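Local coordinates for MarR Like Protein, TVG0766549 (Thermoplasma volcanium, PDB 3LFK) that is of unknown function but is built like MarR-type transcriptional regulators and probably binds DNA, although it had been reported as a mechanosensitive channel, at residues Met34-Asp37 against Glu38-Leu42; Leu42-Leu45 against Lys46-Gly50; Tyr55-Lys58 against Asn59-Leu63. All coordinates share one frame; numbering follows the deposited sequence.

Contact 1: residues Met34-Asp37 against Glu38-Leu42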
loop_
_atom_site.group_PDB
_atom_site.type_symbol
_atom_site.label_atom_id
_atom_site.label_comp_id
_atom_site.label_asym_id
_atom_site.label_seq_id
_atom_site.Cartn_x
_atom_site.Cartn_y
_atom_site.Cartn_z
ATOM N N MET A 34 -2.830 -6.219 -7.017
ATOM C CA MET A 34 -3.236 -4.827 -7.080
ATOM C C MET A 34 -2.865 -4.275 -8.441
ATOM O O MET A 34 -1.900 -4.728 -9.073
ATOM C CB MET A 34 -2.508 -4.000 -6.014
ATOM C CG MET A 34 -2.983 -4.295 -4.572
ATOM S SD MET A 34 -2.196 -3.169 -3.416
ATOM C CE MET A 34 -0.574 -3.972 -3.220
ATOM N N SER A 35 -3.624 -3.288 -8.901
ATOM C CA SER A 35 -3.278 -2.656 -10.168
ATOM C C SER A 35 -2.208 -1.607 -9.835
ATOM O O SER A 35 -1.999 -1.286 -8.662
ATOM C CB SER A 35 -4.527 -2.032 -10.791
ATOM O OG SER A 35 -5.334 -1.423 -9.814
ATOM N N GLN A 36 -1.534 -1.066 -10.855
ATOM C CA GLN A 36 -0.446 -0.112 -10.573
ATOM C C GLN A 36 -0.869 1.168 -9.851
ATOM O O GLN A 36 -0.121 1.700 -9.014
ATOM C CB GLN A 36 0.303 0.213 -11.866
ATOM C CG GLN A 36 1.556 1.094 -11.641
ATOM C CD GLN A 36 2.510 0.525 -10.592
ATOM O OE1 GLN A 36 2.890 -0.651 -10.651
ATOM N NE2 GLN A 36 2.908 1.365 -9.626
ATOM N N ASP A 37 -2.074 1.661 -10.149
ATOM C CA ASP A 37 -2.563 2.849 -9.472
ATOM C C ASP A 37 -2.664 2.594 -7.959
ATOM O O ASP A 37 -2.326 3.459 -7.139
ATOM C CB ASP A 37 -3.906 3.307 -10.072
ATOM C CG ASP A 37 -4.950 2.182 -10.165
ATOM O OD1 ASP A 37 -4.610 1.004 -9.966
ATOM O OD2 ASP A 37 -6.120 2.495 -10.438
ATOM N N GLU A 38 -3.108 1.386 -7.593
ATOM C CA GLU A 38 -3.234 1.028 -6.187
ATOM C C GLU A 38 -1.875 0.919 -5.507
ATOM O O GLU A 38 -1.705 1.373 -4.390
ATOM C CB GLU A 38 -4.018 -0.301 -6.075
ATOM C CG GLU A 38 -5.497 -0.076 -6.412
ATOM C CD GLU A 38 -6.267 -1.329 -6.772
ATOM O OE1 GLU A 38 -5.718 -2.442 -6.707
ATOM O OE2 GLU A 38 -7.449 -1.171 -7.138
ATOM N N VAL A 39 -0.907 0.345 -6.213
ATOM C CA VAL A 39 0.432 0.211 -5.677
ATOM C C VAL A 39 1.011 1.611 -5.486
ATOM O O VAL A 39 1.567 1.921 -4.441
ATOM C CB VAL A 39 1.324 -0.595 -6.635
ATOM C CG1 VAL A 39 2.753 -0.640 -6.095
ATOM C CG2 VAL A 39 0.814 -2.034 -6.758
ATOM N N SER A 40 0.872 2.461 -6.498
ATOM C CA SER A 40 1.364 3.838 -6.371
ATOM C C SER A 40 0.782 4.544 -5.138
ATOM O O SER A 40 1.506 5.187 -4.358
ATOM C CB SER A 40 0.987 4.619 -7.636
ATOM O OG SER A 40 1.708 4.105 -8.737
ATOM N N LEU A 41 -0.532 4.426 -4.932
ATOM C CA LEU A 41 -1.132 5.072 -3.786
ATOM C C LEU A 41 -0.650 4.471 -2.455
ATOM O O LEU A 41 -0.409 5.180 -1.502
ATOM C CB LEU A 41 -2.660 4.996 -3.860
ATOM C CG LEU A 41 -3.317 5.686 -2.658
ATOM C CD1 LEU A 41 -2.928 7.177 -2.565
ATOM C CD2 LEU A 41 -4.830 5.554 -2.786
ATOM N N LEU A 42 -0.551 3.147 -2.393
ATOM C CA LEU A 42 -0.084 2.496 -1.175
ATOM C C LEU A 42 1.323 2.984 -0.797
ATOM O O LEU A 42 1.606 3.245 0.373
ATOM C CB LEU A 42 -0.091 0.967 -1.381
ATOM C CG LEU A 42 0.284 0.127 -0.161
ATOM C CD1 LEU A 42 -0.830 0.191 0.849
ATOM C CD2 LEU A 42 0.523 -1.326 -0.589
HETATM O O HOH W 1 -7.857 1.321 -8.276
#
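Glu38 reaches back along the start of its own helix with its carboxylate to take the backbone N-H of Ser35, with Ser35 N 3.1 Å from Glu38 OE1. The amide comes from above the carboxylate plane, 57° out of it, and the same oxygen is also hydrogen-bonded to Tyr76 OH of helix 66-76. Ser35 occupies the N-cap position and Glu38 stands three residues on, which makes this one half of a capping box. The reciprocal half is missing, because the serine hydroxyl turns to Asp37 instead: Ser35 OG donates to the syn lone pair of Asp37 OD1 over 2.5 Å. Asp37 can receive it because its CG lies between the backbone N and the carbonyl carbon (chi1 51°), which curls the carboxylate toward the helix start. There OD1 also makes a weak bond with Glu38 N, 2.8 Å away. The two acid groups run side by side with nearly parallel planes, 13° apart, and one water donates to both Asp37 OD2 and Glu38 OE2. On the inner side, Met34 CB packs 3.9 Å from Val39 CG2, the pairing of a hydrophobic staple, while its CE reaches Leu42 CD2 at 3.9 Å. Val99 and Ile103 of helix 94-116 also touch this methionine. Asp37 OD1 and Glu38 OE2 are only 4.6 Å apart, yet the hydroxyls, backbone amides and water around the two carboxylates, together with the helix N-terminus, probably stabilise their negative charge.

Contact 2: residues Leu42-Leu45 against Lys46-Gly50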
loop_
_atom_site.group_PDB
_atom_site.type_symbol
_atom_site.label_atom_id
_atom_site.label_comp_id
_atom_site.label_asym_id
_atom_site.label_seq_id
_atom_site.Cartn_x
_atom_site.Cartn_y
_atom_site.Cartn_z
ATOM N N LEU A 42 -0.551 3.147 -2.393
ATOM C CA LEU A 42 -0.084 2.496 -1.175
ATOM C C LEU A 42 1.323 2.984 -0.797
ATOM O O LEU A 42 1.606 3.245 0.373
ATOM C CB LEU A 42 -0.091 0.967 -1.381
ATOM C CG LEU A 42 0.284 0.127 -0.161
ATOM C CD1 LEU A 42 -0.830 0.191 0.849
ATOM C CD2 LEU A 42 0.523 -1.326 -0.589
ATOM N N LEU A 43 2.202 3.081 -1.792
ATOM C CA LEU A 43 3.568 3.533 -1.534
ATOM C C LEU A 43 3.577 5.022 -1.181
ATOM O O LEU A 43 4.412 5.470 -0.393
ATOM C CB LEU A 43 4.469 3.262 -2.757
ATOM C CG LEU A 43 4.642 1.779 -3.091
ATOM C CD1 LEU A 43 5.632 1.617 -4.243
ATOM C CD2 LEU A 43 5.112 1.025 -1.879
ATOM N N PHE A 44 2.654 5.783 -1.749
ATOM C CA PHE A 44 2.580 7.205 -1.421
ATOM C C PHE A 44 2.239 7.306 0.073
ATOM O O PHE A 44 2.840 8.072 0.818
ATOM C CB PHE A 44 1.502 7.877 -2.275
ATOM C CG PHE A 44 1.217 9.305 -1.893
ATOM C CD1 PHE A 44 1.954 10.351 -2.442
ATOM C CD2 PHE A 44 0.208 9.601 -0.979
ATOM C CE1 PHE A 44 1.681 11.672 -2.078
ATOM C CE2 PHE A 44 -0.074 10.915 -0.612
ATOM C CZ PHE A 44 0.667 11.953 -1.163
ATOM N N LEU A 45 1.271 6.521 0.533
ATOM C CA LEU A 45 0.896 6.555 1.930
ATOM C C LEU A 45 2.062 6.123 2.825
ATOM O O LEU A 45 2.292 6.718 3.882
ATOM C CB LEU A 45 -0.329 5.643 2.171
ATOM C CG LEU A 45 -1.607 6.134 1.463
ATOM C CD1 LEU A 45 -2.694 5.035 1.535
ATOM C CD2 LEU A 45 -2.124 7.400 2.128
ATOM N N LYS A 46 2.793 5.094 2.406
ATOM C CA LYS A 46 3.918 4.586 3.174
ATOM C C LYS A 46 5.012 5.643 3.254
ATOM O O LYS A 46 5.601 5.840 4.316
ATOM C CB LYS A 46 4.476 3.315 2.517
ATOM C CG LYS A 46 5.558 2.621 3.338
ATOM C CD LYS A 46 4.954 2.084 4.640
ATOM C CE LYS A 46 5.961 1.264 5.464
ATOM N NZ LYS A 46 7.005 2.119 6.108
ATOM N N THR A 47 5.245 6.326 2.137
ATOM C CA THR A 47 6.287 7.368 2.051
ATOM C C THR A 47 5.991 8.555 2.962
ATOM O O THR A 47 6.912 9.231 3.432
ATOM C CB THR A 47 6.420 7.871 0.600
ATOM O OG1 THR A 47 7.018 6.847 -0.195
ATOM C CG2 THR A 47 7.274 9.141 0.540
ATOM N N HIS A 48 4.715 8.825 3.198
ATOM C CA HIS A 48 4.311 9.917 4.070
ATOM C C HIS A 48 3.905 9.434 5.462
ATOM O O HIS A 48 2.880 9.831 6.008
ATOM C CB HIS A 48 3.200 10.718 3.391
ATOM C CG HIS A 48 3.647 11.358 2.116
ATOM N ND1 HIS A 48 4.384 12.523 2.091
ATOM C CD2 HIS A 48 3.591 10.924 0.832
ATOM C CE1 HIS A 48 4.761 12.777 0.851
ATOM N NE2 HIS A 48 4.295 11.823 0.068
ATOM N N GLY A 49 4.727 8.548 6.020
ATOM C CA GLY A 49 4.512 8.040 7.364
ATOM C C GLY A 49 3.359 7.098 7.645
ATOM O O GLY A 49 3.080 6.804 8.808
ATOM N N GLY A 50 2.689 6.624 6.602
ATOM C CA GLY A 50 1.569 5.720 6.806
ATOM C C GLY A 50 0.357 6.403 7.424
ATOM O O GLY A 50 -0.548 5.722 7.894
#
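Leu45 O closes the C-terminal turn of helix 36-47 by accepting the backbone N of Gly50 at 2.8 Å, one turn after Lys46 N and Thr47 N have made regular helical bonds to Leu42 O and Leu43 O. His48 is the first residue to leave helical backbone angles, although its N still reaches Phe44 O. The bond from Gly50, with a weak one of 3.3 Å from Gly49 N to Lys46 O inside it, defines a Schellman motif. Gly49, with positive phi (71°), is its C-prime residue. Gly50 then forms backbone hydrogen bonds with Leu92, so the motif delivers the chain to strand 51-53 at the edge of the three-stranded sheet of the winged helix-turn-helix fold. On the outer side of the turn, the imidazole of His48 leans obliquely across the phenyl ring of Phe44, with centroids 4.4 Å apart and planes at 46°. His48 CD2 is the atom that sits over the middle of the phenyl face, 3.5 Å above its plane, and His48 NE2 approaches Phe44 CE1 to 3.4 Å. The same CD2 also lies 2.9 Å from Phe44 O, a carbonyl that meets the imidazole at its edge. Phe44 CG is anti to the backbone N (chi1 172°), which stands the ring out from the helix, where the imidazole leaning back from the last turn meets its face. Leu45 points inward against Ile57 and Leu92, while the bent chain of Lys46 touches Leu92 and, on helix 94-116, Ala100 and Gln101.

Contact 3: residues Tyr55-Lys58 against Asn59-Leu63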
loop_
_atom_site.group_PDB
_atom_site.type_symbol
_atom_site.label_atom_id
_atom_site.label_comp_id
_atom_site.label_asym_id
_atom_site.label_seq_id
_atom_site.Cartn_x
_atom_site.Cartn_y
_atom_site.Cartn_z
ATOM N N TYR A 55 -7.150 15.426 2.027
ATOM C CA TYR A 55 -6.936 16.438 1.002
ATOM C C TYR A 55 -5.543 16.341 0.355
ATOM O O TYR A 55 -5.369 16.724 -0.792
ATOM C CB TYR A 55 -7.221 17.856 1.561
ATOM C CG TYR A 55 -6.139 18.437 2.420
ATOM C CD1 TYR A 55 -4.974 18.950 1.854
ATOM C CD2 TYR A 55 -6.254 18.433 3.809
ATOM C CE1 TYR A 55 -3.944 19.438 2.653
ATOM C CE2 TYR A 55 -5.235 18.915 4.614
ATOM C CZ TYR A 55 -4.084 19.413 4.031
ATOM O OH TYR A 55 -3.073 19.882 4.834
ATOM N N ARG A 56 -4.545 15.823 1.065
ATOM C CA ARG A 56 -3.230 15.696 0.438
ATOM C C ARG A 56 -3.260 14.601 -0.626
ATOM O O ARG A 56 -2.593 14.698 -1.657
ATOM C CB ARG A 56 -2.143 15.396 1.477
ATOM C CG ARG A 56 -1.917 16.548 2.463
ATOM C CD ARG A 56 -0.627 16.377 3.267
ATOM N NE ARG A 56 0.533 16.248 2.396
ATOM C CZ ARG A 56 1.739 15.863 2.805
ATOM N NH1 ARG A 56 1.948 15.575 4.084
ATOM N NH2 ARG A 56 2.726 15.725 1.933
ATOM N N ILE A 57 -4.042 13.551 -0.378
ATOM C CA ILE A 57 -4.148 12.472 -1.348
ATOM C C ILE A 57 -4.775 12.996 -2.637
ATOM O O ILE A 57 -4.342 12.651 -3.728
ATOM C CB ILE A 57 -4.977 11.317 -0.759
ATOM C CG1 ILE A 57 -4.151 10.642 0.330
ATOM C CG2 ILE A 57 -5.379 10.314 -1.854
ATOM C CD1 ILE A 57 -4.944 9.685 1.179
ATOM N N LYS A 58 -5.767 13.866 -2.507
ATOM C CA LYS A 58 -6.427 14.427 -3.675
ATOM C C LYS A 58 -5.515 15.332 -4.467
ATOM O O LYS A 58 -5.517 15.315 -5.697
ATOM C CB LYS A 58 -7.651 15.227 -3.255
ATOM C CG LYS A 58 -8.754 14.408 -2.668
ATOM C CD LYS A 58 -9.979 15.278 -2.505
ATOM C CE LYS A 58 -11.154 14.482 -2.004
ATOM N NZ LYS A 58 -12.396 15.304 -2.020
ATOM N N ASN A 59 -4.730 16.123 -3.752
ATOM C CA ASN A 59 -3.845 17.087 -4.387
ATOM C C ASN A 59 -2.532 16.562 -4.934
ATOM O O ASN A 59 -2.076 16.993 -5.997
ATOM C CB ASN A 59 -3.480 18.223 -3.402
ATOM C CG ASN A 59 -4.686 19.006 -2.896
ATOM O OD1 ASN A 59 -5.771 18.972 -3.479
ATOM N ND2 ASN A 59 -4.486 19.738 -1.799
ATOM N N GLU A 60 -1.943 15.607 -4.226
ATOM C CA GLU A 60 -0.597 15.175 -4.537
ATOM C C GLU A 60 -0.243 13.872 -5.247
ATOM O O GLU A 60 0.921 13.666 -5.588
ATOM C CB GLU A 60 0.181 15.223 -3.224
ATOM C CG GLU A 60 0.085 16.558 -2.485
ATOM C CD GLU A 60 0.640 16.497 -1.074
ATOM O OE1 GLU A 60 1.629 15.772 -0.841
ATOM O OE2 GLU A 60 0.094 17.193 -0.192
ATOM N N THR A 61 -1.207 12.993 -5.482
ATOM C CA THR A 61 -0.858 11.708 -6.086
ATOM C C THR A 61 -0.843 11.597 -7.596
ATOM O O THR A 61 -0.263 10.655 -8.133
ATOM C CB THR A 61 -1.785 10.636 -5.624
ATOM O OG1 THR A 61 -3.087 10.935 -6.137
ATOM C CG2 THR A 61 -1.803 10.570 -4.100
ATOM N N GLY A 62 -1.501 12.521 -8.278
ATOM C CA GLY A 62 -1.531 12.459 -9.728
ATOM C C GLY A 62 -2.589 11.506 -10.256
ATOM O O GLY A 62 -2.582 11.162 -11.440
ATOM N N LEU A 63 -3.499 11.080 -9.380
ATOM C CA LEU A 63 -4.567 10.165 -9.755
ATOM C C LEU A 63 -5.837 10.890 -10.159
ATOM O O LEU A 63 -6.214 11.886 -9.556
ATOM C CB LEU A 63 -4.890 9.223 -8.583
ATOM C CG LEU A 63 -3.764 8.292 -8.118
ATOM C CD1 LEU A 63 -4.130 7.667 -6.760
ATOM C CD2 LEU A 63 -3.544 7.195 -9.150
HETATM O O HOH W 2 -4.972 13.779 -8.276
#
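Helix 54-60 is probably the first helix of the helix-turn-helix pair in the winged-helix fold, and a bidentate salt bridge between Arg56 and Glu60 spans one turn of it. The arginine grips the carboxylate side-on: Arg56 NE lies 2.8 Å from Glu60 OE2, and Arg56 NH2 lies 3.0 Å from Glu60 OE1. Both oxygens are met on their syn side, close to the guanidinium plane, although the two flat groups are turned 32° against each other. A bend at chi3 of Arg56 (57°) brings the NE edge round to the acid, whose own chain is extended beyond CG. Using both nitrogens at once should limit rotation of either group on this exposed surface. One residue earlier on the helix, Asn59 ND2 approaches the edge of the Tyr55 ring, 3.8 Å from CD1 and in the ring plane, with the amide and ring tilted by 52°. At the other end, the hydroxyl of Thr61 ties the helix to the following turn. Thr61 OG1 donates to Ile57 O over 3.2 Å, nearly along the C=O axis, and accepts from Leu63 N at 3.3 Å, an ST turn. Gly62, with positive phi, turns the chain out of the helix between Thr61 and Leu63. A water donates to Lys58 O at 3.1 Å and to Leu63 O at 2.6 Å, so that it bridges the last turn of the helix to the backbone of Leu63. Beyond it begins helix 66-76, the candidate recognition helix, where Glu67 forms a salt bridge with Lys58 NZ and Val69 packs on Leu63. On the inner face, Ile57 meets Leu45 and Thr61 meets Leu41 and Phe44, so that helix 54-60 and its turn lie against helix 36-47.

Overall arrangement
Contacts 1 and 2 are the opening and closing turns of helix 36-47, with Leu42 common to both and their centres about 11 Å apart. Contact 3, further along the chain, packs on both: its centre lies about 13 Å from that of contact 1 and about 12 Å from that of contact 2. Thr61 CG2 joins the three, 3.9 Å from Leu41 CD1 and 3.8 Å from Phe44 CD2. Towards the helix start, Asp37 CB meets Leu63 CD2 at 4.0 Å, while near its end Leu45 CD2 lies 3.8 Å from Ile57 CD1. These touches place helix 54-60 and the turn after it, probably the first half of the helix-turn-helix, against helix 36-47.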